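Local coordinates for protein prenylcyclase (Actinoplanes teichomyceticus, PDB 6IJ1) that probably acts on isoprenoid chains as a prenyltransferase or prenyl cyclase, at residues 114-117 / 118-121; 223-226 / 227-231; 56-59 / 60-64; 66-69 / 70-74; 239-242 / 243-247. All blocks are in the same frame, centred on the assembly; numbering follows the deposited sequence.

All five contacts are local, their centres 17 to 20 Å from the centre of the chain, in the outer part of this mainly alpha-helical protein. Contacts 3 and 4 share helix 58-71, one at its start with charged side chains, the other near its end with a methionine turned toward helix 91-104. Contact 1, in helix 112-121, and contact 2, ending helix 216-229, lie on opposite sides of the centre; each sets a tryptophan beside a side chain further along, a leucine methyl in contact 1 and arginine methylenes in contact 2. Contact 5 is buried, whereas the other four are partly buried, and it alone is built on a loop, leading into helix 246-256.

Contact 1 of 5, residues 114-117 / 118-121; sequences PGWE and FLAR
With chi1 at -68° and chi2 at 178°, Leu119 sets CG anti to its own carbonyl carbon and sends CD1 onward in an extended line, while a chi1 of -53° swings the indole of Trp116 out from the helix. The two side chains meet lightly: Trp116 CE3 lies 4.3 Å from Leu119 CD1, the methyl approaching the ring obliquely. The backbone bonds of helix 112-121 fix this spacing. Leu119 N donates a hydrogen bond to Gly115 O at 3.0 Å, and Ala120 N does so to Trp116 O at 2.9 Å. Phe118 N is held by Pro114 O at 2.9 Å, and Phe118 CB rests 3.3 Å from that same Pro114 O. One turn on, Arg121 N bonds Glu117 O at 3.2 Å, and the aliphatic part of the arginine follows it, with Arg121 CG 3.5 Å from Glu117 O. The carboxylate of Glu117 leads off in another direction, and the guanidinium of Arg121 instead makes a salt bridge through NH1 to Asp135. Leu119 also packs on Ala91 and Leu98 of helix 91-104, and Phe118 on Thr94 of the same helix. The chemistry therefore divides round this amphipathic helix: apolar groups face the neighbouring helix, whereas the charged ends of Glu117 and Arg121 lie on the exposed side, where opposite charges four residues apart do not pair.

Contact 2 of 5, residues 223-226 / 227-231; sequences ARWA and AGRIG
Helix 216-229 tightens in its last turn: Ala227 N still bonds Ala223 O at 2.9 Å in the alpha-helical pattern, but Arg229 N takes Ala226 O, three residues back, at 3.0 Å, a 3-10-like closing turn, with only a weak bond remaining to Trp225 O. The bonds from Gly228 N to Arg224 O and Trp225 O are both weak. At this helix end Trp225 and Arg229 extend alongside each other. Trp225 holds CG anti to the backbone N (chi1 172°), which carries the indole out from the helix, and the arginine, folded at chi2 and chi3, bends across one ring face. Arg229 CG stands 3.9 Å from the centroid of the six-membered ring and only 9° off its normal, a CH-pi contact. The guanidinium is inclined 41° to the indole and makes a salt bridge through NH2 to Glu199, on helix 198-209, where Trp225 also packs against Pro198 and Thr202. An alanine at Trp225 would remove that platform, and the methylenes of Arg229 would probably lose their cover and the guanidinium become freer to turn away from Glu199. Beyond CG, Arg229 CD comes within 3.6 Å of Trp225 CZ2.

Contact 3 of 5, residues 56-59 / 60-64; sequences PHEA and AGRAG
The charged side chains of Glu58 and Arg62, one helical turn apart, leave the helix in the same direction, yet they stop short of a salt bridge: Glu58 OE2 is 4.2 Å from Arg62 NH2. Glu58 CG sits between the backbone N and the carbonyl carbon (chi1 61°), which brings its methylene rather than its oxygens closest, with Glu58 CG 3.7 Å from Arg62 NH2. The carboxylate and guanidinium planes are turned 63° apart, and Glu58 CD lies at the guanidinium edge, in its plane. Van der Waals contact adds to this. A bend at chi3 (-95°) folds Arg62 back until Ala59 CA lies 3.6 Å above one face of its guanidinium plane. These side chains span the start of helix 58-71, with His57 at the N-cap position; a glutamate at such an N-terminal end would be favoured by the helix dipole. Main-chain bonds start with Gly61 N to His57 O at 3.2 Å, followed by Arg62 N to Glu58 O and Ala63 N to Ala59 O, each 3.0 Å. Apolar packing is lighter: His57 CB meets Ala60 CB at 4.0 Å, and on helix 10-23 Leu22 touches Ala59 and Ala63, while Val14 touches His57.

Contact 4 of 5, residues 66-69 / 70-74; sequences AAMD and LLVPE
Met68 reaches forward over the next turn of the helix with its terminal methyl, which touches both Leu71 and Val72: Met68 CE is 4.1 Å from Val72 CG2 and 4.3 Å from Leu71 CB. Bends at chi2 (87°) and chi3 (-93°) curl the thioether chain so that CE, and not the sulfur, meets the valine, and the two side chains cross at a slant. Val72 CG2 also lies 3.5 Å from Met68 O. Leu71 settles on the main chain in the same way, its CG 3.3 Å from Ala67 O. Backbone bonds in the alpha-helical pattern of helix 58-71 hold these positions: Leu71 N to Ala67 O at 2.9 Å and Val72 N to Met68 O at 3.2 Å, the latter close to the direction of the carbonyl bond. Pro73, one residue beyond Val72, has no N-H to offer to Asp69 O; instead Pro73 CD comes within 3.1 Å of Asp69 O, near the position where an alpha helix would place an N-H. Outside this stretch, Met68 packs on Val97, Leu100 and Leu104 of helix 91-104 and on Trp111, which Val72 also touches. Asp69 OD1 forms a salt bridge with Arg106 NH1, Leu71 O takes a hydrogen bond from Trp81 NE1, and Ala67 meets Thr45 and Ala49 of helix 42-52.

Contact 5 of 5, residues 239-242 / 243-247; sequences HLHP and EGSPF
His241 and Ser245 meet through their beta carbons, His241 CB 3.8 Å from Ser245 CB, and the serine methylene comes to the imidazole obliquely, Ser245 CB lying 4.1 Å from His241 CG. The His241 side chain also packs on Ser288. Between these two residues the chain makes a type I beta turn from His241 to Gly244, closed by Gly244 N bonding His241 O at 2.9 Å, the donor standing well above the carbonyl plane. Its two middle residues, Pro242 and Glu243, hold their side chains next to one another. Glu243 places CG between its backbone N and carbonyl carbon (chi1 60°) and folds at chi2 (-94°), which turns the carboxylate back over the N-CD side of the pyrrolidine ring: Glu243 OE2 lies 3.2 Å from Pro242 CD. That contact is not a hydrogen bond, since the proline nitrogen has no hydrogen to give. Glu243 OE2 is 4.6 Å from His241 ND1. Gly244 has a positive phi of 127°, a conformation in which a beta carbon would collide with the carbonyl oxygen of Glu243. Ser245 is the N-cap: its OG, anti to its own backbone N, is directed past the turn onto the amide of Ala248, three residues on, and its backbone bonds to Val236. Pro246 follows as the first helical residue, packed on Thr329 and Val333 of helix 327-341. A serine N-cap followed by proline in the first helical position is a classic start to an alpha helix, here helix 246-256, with a type I turn preceding it.

Contact 1 of 5, residues 114-117 / 118-121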
loop_
_atom_site.group_PDB
_atom_site.type_symbol
_atom_site.label_atom_id
_atom_site.label_comp_id
_atom_site.label_asym_id
_atom_site.label_seq_id
_atom_site.Cartn_x
_atom_site.Cartn_y
_atom_site.Cartn_z
ATOM N N PRO A 114 21.573 -4.531 0.305
ATOM C CA PRO A 114 21.056 -5.267 1.477
ATOM C C PRO A 114 19.537 -5.204 1.563
ATOM O O PRO A 114 18.920 -6.129 2.109
ATOM C CB PRO A 114 21.685 -4.543 2.681
ATOM C CG PRO A 114 22.649 -3.623 2.177
ATOM C CD PRO A 114 22.486 -3.440 0.691
ATOM N N GLY A 115 18.929 -4.171 0.964
ATOM C CA GLY A 115 17.460 -4.154 0.837
ATOM C C GLY A 115 16.930 -5.215 -0.109
ATOM O O GLY A 115 15.976 -5.948 0.214
ATOM N N TRP A 116 17.549 -5.355 -1.314
ATOM C CA TRP A 116 17.169 -6.478 -2.179
ATOM C C TRP A 116 17.383 -7.822 -1.504
ATOM O O TRP A 116 16.554 -8.731 -1.647
ATOM C CB TRP A 116 17.958 -6.476 -3.514
ATOM C CG TRP A 116 17.895 -5.172 -4.254
ATOM C CD1 TRP A 116 18.969 -4.467 -4.771
ATOM C CD2 TRP A 116 16.730 -4.463 -4.709
ATOM N NE1 TRP A 116 18.548 -3.362 -5.422
ATOM C CE2 TRP A 116 17.170 -3.323 -5.407
ATOM C CE3 TRP A 116 15.347 -4.671 -4.542
ATOM C CZ2 TRP A 116 16.299 -2.372 -5.954
ATOM C CZ3 TRP A 116 14.482 -3.763 -5.132
ATOM C CH2 TRP A 116 14.948 -2.627 -5.793
ATOM N N GLU A 117 18.525 -7.985 -0.798
ATOM C CA GLU A 117 18.769 -9.251 -0.139
ATOM C C GLU A 117 17.736 -9.511 0.937
ATOM O O GLU A 117 17.286 -10.638 1.106
ATOM C CB GLU A 117 20.175 -9.267 0.460
ATOM C CG GLU A 117 21.242 -9.273 -0.669
ATOM C CD GLU A 117 22.653 -8.966 -0.122
ATOM O OE1 GLU A 117 22.772 -8.644 1.093
ATOM O OE2 GLU A 117 23.635 -9.052 -0.908
ATOM N N PHE A 118 17.354 -8.470 1.666
ATOM C CA PHE A 118 16.301 -8.646 2.669
ATOM C C PHE A 118 15.015 -9.130 2.020
ATOM O O PHE A 118 14.419 -10.111 2.477
ATOM C CB PHE A 118 16.108 -7.345 3.435
ATOM C CG PHE A 118 15.019 -7.355 4.449
ATOM C CD1 PHE A 118 13.719 -7.012 4.080
ATOM C CD2 PHE A 118 15.328 -7.592 5.787
ATOM C CE1 PHE A 118 12.695 -6.944 5.043
ATOM C CE2 PHE A 118 14.299 -7.568 6.783
ATOM C CZ PHE A 118 12.989 -7.217 6.392
ATOM N N LEU A 119 14.582 -8.451 0.925
ATOM C CA LEU A 119 13.373 -8.889 0.234
ATOM C C LEU A 119 13.492 -10.320 -0.247
ATOM O O LEU A 119 12.553 -11.103 -0.119
ATOM C CB LEU A 119 13.006 -7.980 -0.946
ATOM C CG LEU A 119 12.558 -6.590 -0.511
ATOM C CD1 LEU A 119 12.260 -5.700 -1.763
ATOM C CD2 LEU A 119 11.308 -6.659 0.434
ATOM N N ALA A 120 14.675 -10.710 -0.820
ATOM C CA ALA A 120 14.783 -12.086 -1.309
ATOM C C ALA A 120 14.557 -13.122 -0.203
ATOM O O ALA A 120 14.041 -14.213 -0.502
ATOM C CB ALA A 120 16.180 -12.289 -1.925
ATOM N N ARG A 121 14.944 -12.815 1.054
ATOM C CA ARG A 121 14.690 -13.745 2.149
ATOM C C ARG A 121 13.210 -14.005 2.358
ATOM O O ARG A 121 12.863 -15.061 2.932
ATOM C CB ARG A 121 15.316 -13.204 3.433
ATOM C CG ARG A 121 16.825 -13.267 3.361
ATOM C CD ARG A 121 17.450 -12.640 4.603
ATOM N NE ARG A 121 17.130 -13.469 5.756
ATOM C CZ ARG A 121 17.782 -13.422 6.911
ATOM N NH1 ARG A 121 17.415 -14.218 7.907
ATOM N NH2 ARG A 121 18.796 -12.578 7.066
#

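Contact 2 of 5, residues 223-226 / 227-231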
loop_
_atom_site.group_PDB
_atom_site.type_symbol
_atom_site.label_atom_id
_atom_site.label_comp_id
_atom_site.label_asym_id
_atom_site.label_seq_id
_atom_site.Cartn_x
_atom_site.Cartn_y
_atom_site.Cartn_z
ATOM N N ALA A 223 -9.169 -4.914 -14.531
ATOM C CA ALA A 223 -9.796 -3.611 -14.842
ATOM C C ALA A 223 -11.308 -3.802 -14.933
ATOM O O ALA A 223 -12.043 -2.935 -14.484
ATOM C CB ALA A 223 -9.232 -3.052 -16.123
ATOM N N ARG A 224 -11.732 -4.912 -15.526
ATOM C CA ARG A 224 -13.154 -5.185 -15.658
ATOM C C ARG A 224 -13.795 -5.412 -14.285
ATOM O O ARG A 224 -14.893 -4.905 -14.012
ATOM C CB ARG A 224 -13.395 -6.391 -16.559
ATOM C CG ARG A 224 -13.279 -5.986 -18.046
ATOM C CD ARG A 224 -12.598 -7.032 -18.930
ATOM N NE ARG A 224 -12.781 -6.573 -20.316
ATOM C CZ ARG A 224 -11.949 -5.765 -20.947
ATOM N NH1 ARG A 224 -10.843 -5.312 -20.310
ATOM N NH2 ARG A 224 -12.216 -5.354 -22.233
ATOM N N TRP A 225 -13.125 -6.156 -13.397
ATOM C CA TRP A 225 -13.641 -6.327 -12.037
ATOM C C TRP A 225 -13.801 -4.966 -11.363
ATOM O O TRP A 225 -14.855 -4.657 -10.751
ATOM C CB TRP A 225 -12.678 -7.219 -11.244
ATOM C CG TRP A 225 -13.028 -7.286 -9.792
ATOM C CD1 TRP A 225 -13.930 -8.125 -9.202
ATOM C CD2 TRP A 225 -12.455 -6.491 -8.743
ATOM N NE1 TRP A 225 -13.993 -7.893 -7.832
ATOM C CE2 TRP A 225 -13.112 -6.874 -7.547
ATOM C CE3 TRP A 225 -11.523 -5.459 -8.698
ATOM C CZ2 TRP A 225 -12.819 -6.275 -6.298
ATOM C CZ3 TRP A 225 -11.202 -4.868 -7.433
ATOM C CH2 TRP A 225 -11.825 -5.321 -6.263
ATOM N N ALA A 226 -12.766 -4.140 -11.448
ATOM C CA ALA A 226 -12.770 -2.846 -10.759
ATOM C C ALA A 226 -13.843 -1.931 -11.320
ATOM O O ALA A 226 -14.472 -1.186 -10.555
ATOM C CB ALA A 226 -11.382 -2.191 -10.842
ATOM N N ALA A 227 -14.053 -1.932 -12.656
ATOM C CA ALA A 227 -15.046 -1.022 -13.199
ATOM C C ALA A 227 -16.428 -1.354 -12.671
ATOM O O ALA A 227 -17.244 -0.445 -12.448
ATOM C CB ALA A 227 -15.016 -1.096 -14.744
ATOM N N GLY A 228 -16.708 -2.635 -12.423
ATOM C CA GLY A 228 -17.995 -3.047 -11.885
ATOM C C GLY A 228 -18.211 -2.661 -10.437
ATOM O O GLY A 228 -19.361 -2.731 -9.963
ATOM N N ARG A 229 -17.126 -2.320 -9.713
ATOM C CA ARG A 229 -17.202 -1.912 -8.297
ATOM C C ARG A 229 -17.625 -0.466 -8.151
ATOM O O ARG A 229 -18.064 -0.063 -7.062
ATOM C CB ARG A 229 -15.828 -2.096 -7.610
ATOM C CG ARG A 229 -15.193 -3.522 -7.632
ATOM C CD ARG A 229 -15.851 -4.436 -6.671
ATOM N NE ARG A 229 -15.515 -4.010 -5.309
ATOM C CZ ARG A 229 -16.417 -3.753 -4.329
ATOM N NH1 ARG A 229 -17.730 -3.965 -4.513
ATOM N NH2 ARG A 229 -16.016 -3.341 -3.122
ATOM N N ILE A 230 -17.400 0.333 -9.184
ATOM C CA ILE A 230 -17.653 1.773 -9.175
ATOM C C ILE A 230 -19.126 2.015 -9.503
ATOM O O ILE A 230 -19.633 1.612 -10.556
ATOM C CB ILE A 230 -16.703 2.490 -10.153
ATOM C CG1 ILE A 230 -15.255 2.367 -9.627
ATOM C CG2 ILE A 230 -17.065 3.891 -10.304
ATOM C CD1 ILE A 230 -14.171 2.686 -10.691
ATOM N N GLY A 231 -19.833 2.660 -8.579
ATOM C CA GLY A 231 -21.262 2.890 -8.762
ATOM C C GLY A 231 -21.529 4.086 -9.651
ATOM O O GLY A 231 -20.658 4.807 -10.128
#

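Contact 3 of 5, residues 56-59 / 60-64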
loop_
_atom_site.group_PDB
_atom_site.type_symbol
_atom_site.label_atom_id
_atom_site.label_comp_id
_atom_site.label_asym_id
_atom_site.label_seq_id
_atom_site.Cartn_x
_atom_site.Cartn_y
_atom_site.Cartn_z
ATOM N N PRO A 56 2.864 17.049 -9.951
ATOM C CA PRO A 56 3.500 18.198 -10.624
ATOM C C PRO A 56 3.494 19.452 -9.754
ATOM O O PRO A 56 2.860 20.480 -10.069
ATOM C CB PRO A 56 2.641 18.343 -11.883
ATOM C CG PRO A 56 1.235 17.992 -11.396
ATOM C CD PRO A 56 1.476 16.830 -10.402
ATOM N N HIS A 57 4.220 19.390 -8.637
ATOM C CA HIS A 57 4.277 20.490 -7.684
ATOM C C HIS A 57 5.675 20.484 -7.093
ATOM O O HIS A 57 6.115 19.483 -6.526
ATOM C CB HIS A 57 3.166 20.349 -6.598
ATOM C CG HIS A 57 1.768 20.515 -7.141
ATOM N ND1 HIS A 57 1.233 21.744 -7.485
ATOM C CD2 HIS A 57 0.811 19.598 -7.444
ATOM C CE1 HIS A 57 0.004 21.580 -7.947
ATOM N NE2 HIS A 57 -0.276 20.288 -7.940
ATOM N N GLU A 58 6.417 21.577 -7.262
ATOM C CA GLU A 58 7.817 21.532 -6.878
ATOM C C GLU A 58 7.991 21.263 -5.383
ATOM O O GLU A 58 8.927 20.552 -4.977
ATOM C CB GLU A 58 8.528 22.830 -7.308
ATOM C CG GLU A 58 7.986 24.100 -6.691
ATOM C CD GLU A 58 8.707 25.372 -7.177
ATOM O OE1 GLU A 58 9.731 25.261 -7.904
ATOM O OE2 GLU A 58 8.235 26.484 -6.828
ATOM N N ALA A 59 7.107 21.814 -4.539
ATOM C CA ALA A 59 7.243 21.605 -3.102
ATOM C C ALA A 59 7.000 20.139 -2.715
ATOM O O ALA A 59 7.604 19.635 -1.754
ATOM C CB ALA A 59 6.249 22.480 -2.336
ATOM N N ALA A 60 6.118 19.478 -3.444
ATOM C CA ALA A 60 5.899 18.050 -3.235
ATOM C C ALA A 60 7.154 17.246 -3.541
ATOM O O ALA A 60 7.572 16.381 -2.759
ATOM C CB ALA A 60 4.759 17.565 -4.132
ATOM N N GLY A 61 7.799 17.551 -4.673
ATOM C CA GLY A 61 9.009 16.827 -5.026
ATOM C C GLY A 61 10.129 17.071 -4.039
ATOM O O GLY A 61 10.883 16.158 -3.684
ATOM N N ARG A 62 10.259 18.314 -3.569
ATOM C CA ARG A 62 11.273 18.614 -2.567
ATOM C C ARG A 62 11.035 17.841 -1.278
ATOM O O ARG A 62 11.970 17.301 -0.685
ATOM C CB ARG A 62 11.288 20.127 -2.271
ATOM C CG ARG A 62 12.141 20.968 -3.221
ATOM C CD ARG A 62 12.251 22.407 -2.688
ATOM N NE ARG A 62 11.243 23.255 -3.294
ATOM C CZ ARG A 62 10.233 23.822 -2.641
ATOM N NH1 ARG A 62 10.087 23.648 -1.328
ATOM N NH2 ARG A 62 9.370 24.574 -3.317
ATOM N N ALA A 63 9.773 17.755 -0.845
ATOM C CA ALA A 63 9.479 17.078 0.401
ATOM C C ALA A 63 9.679 15.579 0.266
ATOM O O ALA A 63 10.179 14.936 1.181
ATOM C CB ALA A 63 8.052 17.397 0.830
ATOM N N GLY A 64 9.354 15.035 -0.913
ATOM C CA GLY A 64 9.579 13.602 -1.130
ATOM C C GLY A 64 11.056 13.245 -1.173
ATOM O O GLY A 64 11.489 12.231 -0.613
#

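Contact 4 of 5, residues 66-69 / 70-74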
loop_
_atom_site.group_PDB
_atom_site.type_symbol
_atom_site.label_atom_id
_atom_site.label_comp_id
_atom_site.label_asym_id
_atom_site.label_seq_id
_atom_site.Cartn_x
_atom_site.Cartn_y
_atom_site.Cartn_z
ATOM N N ALA A 66 13.452 15.015 0.372
ATOM C CA ALA A 66 13.910 15.149 1.747
ATOM C C ALA A 66 13.612 13.880 2.551
ATOM O O ALA A 66 14.420 13.424 3.360
ATOM C CB ALA A 66 13.256 16.391 2.360
ATOM N N ALA A 67 12.435 13.280 2.325
ATOM C CA ALA A 67 12.079 12.046 3.012
ATOM C C ALA A 67 12.981 10.885 2.621
ATOM O O ALA A 67 13.342 10.059 3.468
ATOM C CB ALA A 67 10.610 11.699 2.682
ATOM N N MET A 68 13.322 10.768 1.326
ATOM C CA MET A 68 14.270 9.738 0.931
ATOM C C MET A 68 15.588 9.896 1.684
ATOM O O MET A 68 16.122 8.914 2.204
ATOM C CB MET A 68 14.510 9.802 -0.580
ATOM C CG MET A 68 15.497 8.753 -1.057
ATOM S SD MET A 68 14.821 7.119 -1.467
ATOM C CE MET A 68 15.013 6.233 0.024
ATOM N N ASP A 69 16.082 11.149 1.786
ATOM C CA ASP A 69 17.314 11.368 2.556
ATOM C C ASP A 69 17.173 10.963 4.010
ATOM O O ASP A 69 18.118 10.438 4.595
ATOM C CB ASP A 69 17.725 12.835 2.513
ATOM C CG ASP A 69 18.210 13.258 1.178
ATOM O OD1 ASP A 69 18.716 12.369 0.459
ATOM O OD2 ASP A 69 18.069 14.463 0.861
ATOM N N LEU A 70 15.983 11.182 4.620
ATOM C CA LEU A 70 15.767 10.759 6.002
ATOM C C LEU A 70 15.719 9.245 6.156
ATOM O O LEU A 70 16.093 8.699 7.204
ATOM C CB LEU A 70 14.433 11.327 6.534
ATOM C CG LEU A 70 14.247 12.825 6.680
ATOM C CD1 LEU A 70 12.817 13.059 7.038
ATOM C CD2 LEU A 70 15.164 13.405 7.781
ATOM N N LEU A 71 15.200 8.544 5.135
ATOM C CA LEU A 71 14.997 7.127 5.273
ATOM C C LEU A 71 16.284 6.331 5.139
ATOM O O LEU A 71 16.397 5.247 5.695
ATOM C CB LEU A 71 14.001 6.667 4.212
ATOM C CG LEU A 71 12.534 7.040 4.523
ATOM C CD1 LEU A 71 11.778 6.945 3.229
ATOM C CD2 LEU A 71 11.991 6.049 5.625
ATOM N N VAL A 72 17.219 6.785 4.298
ATOM C CA VAL A 72 18.410 5.959 4.058
ATOM C C VAL A 72 19.123 5.598 5.358
ATOM O O VAL A 72 19.395 4.398 5.581
ATOM C CB VAL A 72 19.336 6.650 3.043
ATOM C CG1 VAL A 72 20.692 5.906 2.961
ATOM C CG2 VAL A 72 18.701 6.674 1.642
ATOM N N PRO A 73 19.447 6.538 6.263
ATOM C CA PRO A 73 20.142 6.138 7.504
ATOM C C PRO A 73 19.322 5.300 8.456
ATOM O O PRO A 73 19.886 4.726 9.420
ATOM C CB PRO A 73 20.518 7.470 8.138
ATOM C CG PRO A 73 19.745 8.501 7.476
ATOM C CD PRO A 73 19.349 7.995 6.133
ATOM N N GLU A 74 18.011 5.225 8.278
ATOM C CA GLU A 74 17.184 4.373 9.129
ATOM C C GLU A 74 17.194 2.902 8.742
ATOM O O GLU A 74 16.645 2.064 9.466
ATOM C CB GLU A 74 15.734 4.862 9.118
ATOM C CG GLU A 74 15.574 6.276 9.555
ATOM C CD GLU A 74 16.083 6.485 10.965
ATOM O OE1 GLU A 74 15.877 5.573 11.794
ATOM O OE2 GLU A 74 16.718 7.523 11.219
#

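Contact 5 of 5, residues 239-242 / 243-247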
loop_
_atom_site.group_PDB
_atom_site.type_symbol
_atom_site.label_atom_id
_atom_site.label_comp_id
_atom_site.label_asym_id
_atom_site.label_seq_id
_atom_site.Cartn_x
_atom_site.Cartn_y
_atom_site.Cartn_z
ATOM N N HIS A 239 -18.810 -2.036 3.562
ATOM C CA HIS A 239 -19.525 -2.203 4.850
ATOM C C HIS A 239 -19.086 -1.114 5.841
ATOM O O HIS A 239 -19.944 -0.540 6.505
ATOM C CB HIS A 239 -19.239 -3.607 5.383
ATOM C CG HIS A 239 -19.668 -3.827 6.792
ATOM N ND1 HIS A 239 -20.990 -3.911 7.152
ATOM C CD2 HIS A 239 -18.959 -3.991 7.922
ATOM C CE1 HIS A 239 -21.071 -4.114 8.444
ATOM N NE2 HIS A 239 -19.849 -4.159 8.938
ATOM N N LEU A 240 -17.788 -0.834 5.917
ATOM C CA LEU A 240 -17.305 0.163 6.907
ATOM C C LEU A 240 -17.496 1.596 6.407
ATOM O O LEU A 240 -17.457 2.493 7.233
ATOM C CB LEU A 240 -15.832 -0.111 7.210
ATOM C CG LEU A 240 -15.559 -1.449 7.879
ATOM C CD1 LEU A 240 -14.068 -1.630 8.090
ATOM C CD2 LEU A 240 -16.302 -1.550 9.196
ATOM N N HIS A 241 -17.639 1.783 5.097
ATOM C CA HIS A 241 -17.861 3.135 4.519
ATOM C C HIS A 241 -19.047 3.059 3.565
ATOM O O HIS A 241 -18.855 3.119 2.360
ATOM C CB HIS A 241 -16.599 3.645 3.816
ATOM C CG HIS A 241 -15.470 3.805 4.766
ATOM N ND1 HIS A 241 -15.329 4.921 5.546
ATOM C CD2 HIS A 241 -14.465 2.976 5.104
ATOM C CE1 HIS A 241 -14.275 4.780 6.312
ATOM N NE2 HIS A 241 -13.733 3.598 6.066
ATOM N N PRO A 242 -20.285 2.916 4.081
ATOM C CA PRO A 242 -21.475 2.785 3.238
ATOM C C PRO A 242 -21.806 3.974 2.324
ATOM O O PRO A 242 -22.495 3.770 1.378
ATOM C CB PRO A 242 -22.619 2.503 4.221
ATOM C CG PRO A 242 -22.106 2.964 5.555
ATOM C CD PRO A 242 -20.598 2.854 5.505
ATOM N N GLU A 243 -21.229 5.051 2.634
ATOM C CA GLU A 243 -21.442 6.269 1.820
ATOM C C GLU A 243 -20.447 6.281 0.655
ATOM O O GLU A 243 -20.615 7.078 -0.257
ATOM C CB GLU A 243 -21.289 7.531 2.672
ATOM C CG GLU A 243 -19.921 7.680 3.321
ATOM C CD GLU A 243 -19.885 7.126 4.732
ATOM O OE1 GLU A 243 -19.914 7.927 5.689
ATOM O OE2 GLU A 243 -19.824 5.887 4.884
ATOM N N GLY A 244 -19.447 5.464 0.718
ATOM C CA GLY A 244 -18.374 5.426 -0.281
ATOM C C GLY A 244 -17.046 5.542 0.435
ATOM O O GLY A 244 -16.932 6.386 1.320
ATOM N N SER A 245 -16.110 4.664 0.093
ATOM C CA SER A 245 -14.767 4.676 0.714
ATOM C C SER A 245 -13.816 5.451 -0.194
ATOM O O SER A 245 -13.642 5.044 -1.318
ATOM C CB SER A 245 -14.273 3.264 0.897
ATOM O OG SER A 245 -12.879 3.245 1.150
ATOM N N PRO A 246 -13.261 6.600 0.226
ATOM C CA PRO A 246 -12.300 7.296 -0.612
ATOM C C PRO A 246 -11.144 6.347 -0.956
ATOM O O PRO A 246 -10.718 6.337 -2.070
ATOM C CB PRO A 246 -11.833 8.451 0.284
ATOM C CG PRO A 246 -13.010 8.700 1.190
ATOM C CD PRO A 246 -13.588 7.325 1.452
ATOM N N PHE A 247 -10.689 5.553 0.013
ATOM C CA PHE A 247 -9.574 4.627 -0.266
ATOM C C PHE A 247 -9.950 3.621 -1.350
ATOM O O PHE A 247 -9.215 3.456 -2.352
ATOM C CB PHE A 247 -9.271 3.940 1.079
ATOM C CG PHE A 247 -8.073 3.045 1.102
ATOM C CD1 PHE A 247 -6.786 3.593 1.011
ATOM C CD2 PHE A 247 -8.230 1.695 1.267
ATOM C CE1 PHE A 247 -5.660 2.740 1.144
ATOM C CE2 PHE A 247 -7.092 0.811 1.401
ATOM C CZ PHE A 247 -5.831 1.367 1.329
#